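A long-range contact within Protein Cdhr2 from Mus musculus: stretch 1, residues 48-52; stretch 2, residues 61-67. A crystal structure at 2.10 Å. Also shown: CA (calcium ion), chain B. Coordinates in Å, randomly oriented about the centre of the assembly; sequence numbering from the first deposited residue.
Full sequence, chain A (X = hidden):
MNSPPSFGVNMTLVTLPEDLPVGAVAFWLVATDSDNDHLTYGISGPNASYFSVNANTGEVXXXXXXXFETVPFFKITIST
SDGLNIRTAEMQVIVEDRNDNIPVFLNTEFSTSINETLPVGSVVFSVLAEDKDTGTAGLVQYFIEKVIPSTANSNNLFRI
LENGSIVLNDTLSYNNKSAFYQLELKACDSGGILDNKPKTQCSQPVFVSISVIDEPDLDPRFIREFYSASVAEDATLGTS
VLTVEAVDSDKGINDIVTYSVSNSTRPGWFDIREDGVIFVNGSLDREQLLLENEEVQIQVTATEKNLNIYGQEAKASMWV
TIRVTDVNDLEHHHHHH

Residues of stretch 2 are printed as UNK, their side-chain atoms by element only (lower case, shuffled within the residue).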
# COMPACT_ATOMS: atom_id res chain seq x y z
N ALA A 48 -41.23 -4.99 30.52
CA ALA A 48 -41.80 -3.89 31.33
C ALA A 48 -40.78 -3.09 32.12
O ALA A 48 -40.99 -1.90 32.33
CB ALA A 48 -42.86 -4.41 32.31
N SER A 49 -39.69 -3.70 32.53
CA SER A 49 -38.73 -3.05 33.44
C SER A 49 -37.84 -2.01 32.76
O SER A 49 -37.12 -1.30 33.42
CB SER A 49 -37.85 -4.09 34.13
OG SER A 49 -37.07 -4.78 33.17
N TYR A 50 -37.88 -1.93 31.43
CA TYR A 50 -37.22 -0.85 30.74
C TYR A 50 -37.89 0.49 30.99
O TYR A 50 -37.25 1.53 30.76
CB TYR A 50 -37.21 -1.10 29.22
CG TYR A 50 -36.11 -1.99 28.76
CD1 TYR A 50 -34.82 -1.52 28.63
CD2 TYR A 50 -36.36 -3.33 28.46
CE1 TYR A 50 -33.78 -2.35 28.20
CE2 TYR A 50 -35.34 -4.16 28.03
CZ TYR A 50 -34.05 -3.66 27.89
OH TYR A 50 -33.05 -4.48 27.43
N PHE A 51 -39.16 0.49 31.38
CA PHE A 51 -39.88 1.75 31.59
C PHE A 51 -40.58 1.85 32.93
O PHE A 51 -40.85 0.85 33.57
CB PHE A 51 -40.87 1.95 30.50
CG PHE A 51 -40.25 1.93 29.13
CD1 PHE A 51 -39.45 2.99 28.71
CD2 PHE A 51 -40.42 0.83 28.27
CE1 PHE A 51 -38.85 2.98 27.45
CE2 PHE A 51 -39.82 0.81 27.02
CZ PHE A 51 -39.04 1.90 26.60
N SER A 52 -40.81 3.09 33.33
CA SER A 52 -41.54 3.45 34.52
C SER A 52 -42.62 4.38 34.05
O SER A 52 -42.32 5.44 33.51
CB SER A 52 -40.60 4.20 35.46
OG SER A 52 -41.33 4.89 36.46
N UNK A 61 -40.87 7.31 31.69
CA UNK A 61 -39.43 7.43 31.83
C UNK A 61 -38.71 6.13 31.55
O UNK A 61 -39.26 5.05 31.81
c UNK A 61 -39.52 9.24 33.61
n UNK A 61 -39.23 11.17 36.87
c UNK A 61 -39.07 7.85 33.26
c UNK A 61 -39.51 11.00 35.41
c UNK A 61 -39.03 9.62 34.99
N UNK A 62 -37.48 6.25 31.07
CA UNK A 62 -36.66 5.11 30.82
C UNK A 62 -36.21 4.59 32.21
O UNK A 62 -35.72 5.37 32.99
c UNK A 62 -35.44 5.47 30.01
c UNK A 62 -33.18 4.84 29.20
c UNK A 62 -34.52 4.30 29.68
c UNK A 62 -35.14 3.35 28.66
N UNK A 63 -36.38 3.30 32.49
CA UNK A 63 -36.05 2.78 33.89
C UNK A 63 -34.85 1.83 33.95
O UNK A 63 -34.46 1.35 35.03
c UNK A 63 -37.27 2.11 34.49
N UNK A 64 -34.31 1.48 32.78
CA UNK A 64 -33.14 0.64 32.73
C UNK A 64 -32.40 1.00 31.46
O UNK A 64 -33.03 1.37 30.51
c UNK A 64 -33.57 -0.82 32.74
o UNK A 64 -32.45 -1.65 32.52
N UNK A 65 -31.05 0.90 31.46
CA UNK A 65 -30.26 1.36 30.32
C UNK A 65 -30.52 0.57 29.03
O UNK A 65 -30.67 -0.63 29.07
c UNK A 65 -30.19 0.51 32.60
c UNK A 65 -28.88 1.18 32.30
c UNK A 65 -28.80 1.18 30.81
N UNK A 66 -30.60 1.30 27.92
CA UNK A 66 -30.70 0.78 26.60
C UNK A 66 -29.31 0.48 26.11
O UNK A 66 -28.37 1.18 26.48
c UNK A 66 -33.13 3.35 24.89
c UNK A 66 -31.29 1.86 25.67
c UNK A 66 -32.74 2.28 25.90
c UNK A 66 -33.68 1.09 25.77
N UNK A 67 -29.19 -0.50 25.22
CA UNK A 67 -27.89 -0.91 24.73
C UNK A 67 -28.07 -1.63 23.41
O UNK A 67 -28.48 -2.79 23.36
o UNK A 67 -25.17 -1.58 24.41
c UNK A 67 -25.75 -2.23 25.31
o UNK A 67 -25.23 -3.21 25.79
c UNK A 67 -27.17 -1.84 25.77
CA CA B . -24.07 0.37 23.84
O HOH W 1 -21.97 -0.43 24.84

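Position 61 carries four carbons in an unbranched row ending in nitrogen, all of it extended beyond the first torsion. Its backbone pairs with Ser52 in antiparallel register: Ser52 N donates to O of 61 at 2.9 Å, and N of 61 returns a bond to Ser52 O at 3.0 Å. The first carbon lies on the same face of the sheet as the Ser52 side chain, while the end of the chain leads away. Four carbons and a terminal nitrogen make this Lys61.

Position 62 has four carbons, forked at the second. The CA-to-CB bond points away from stretch 1, yet one tip of the fork returns to within 3.5 Å of Tyr50 O and 3.9 Å of Phe51 CE1. The fork at the second carbon identifies Leu62; the tip is CD1, and it packs obliquely against the Phe51 ring.

Position 63 has a single carbon, pointing toward stretch 1. That CB sits 3.6 Å from Ser49 O and 3.7 Å from Phe51 C, close against the backbone. One carbon means Ala63. Its N donates to Tyr50 O at 2.6 Å, and the angle of 174° makes the bond nearly straight.

Position 64 shows one carbon and then one oxygen. The CB of 64 also points toward stretch 1 and lies 3.6 Å from Ser49 O; this is Ser64.

At position 65, three carbons close a ring onto the backbone nitrogen. The CA-to-CB bond points away, and the ring stays clear of stretch 1; the backbone makes the contact, with O of 65 3.7 Å from Tyr50 CE1, at the edge of the aromatic ring. The closed ring is the signature of Pro65.

Position 66 again has four carbons forked at the second. It starts sideways, but one tip of the fork comes to 4.0 Å from Tyr50 CD1; this is Leu66, and the tip is CD2.

Position 67 has two carbons, the second carrying two oxygens, and does not touch stretch 1. This is Asp67; its OD1 instead binds the calcium ion at 2.3 Å.

The contact works by backbone first. The reciprocal Ser52–Lys61 pair and the bond from Ala63 N to Tyr50 O fix the register, and a CA-H...O contact from Phe51 CA to Lys61 O, 3.4 Å, fits between them. Small side chains at Ala63 and Ser64 meet the Ser49 carbonyl where the strand has given way to loop. Beyond the pairing, Leu62 meets Phe51 and Leu66 meets Tyr50, so aliphatic tips reach aromatic rings even though neither leucine starts out toward stretch 1.

Stretch 2, residues 61-67: KLASPLD
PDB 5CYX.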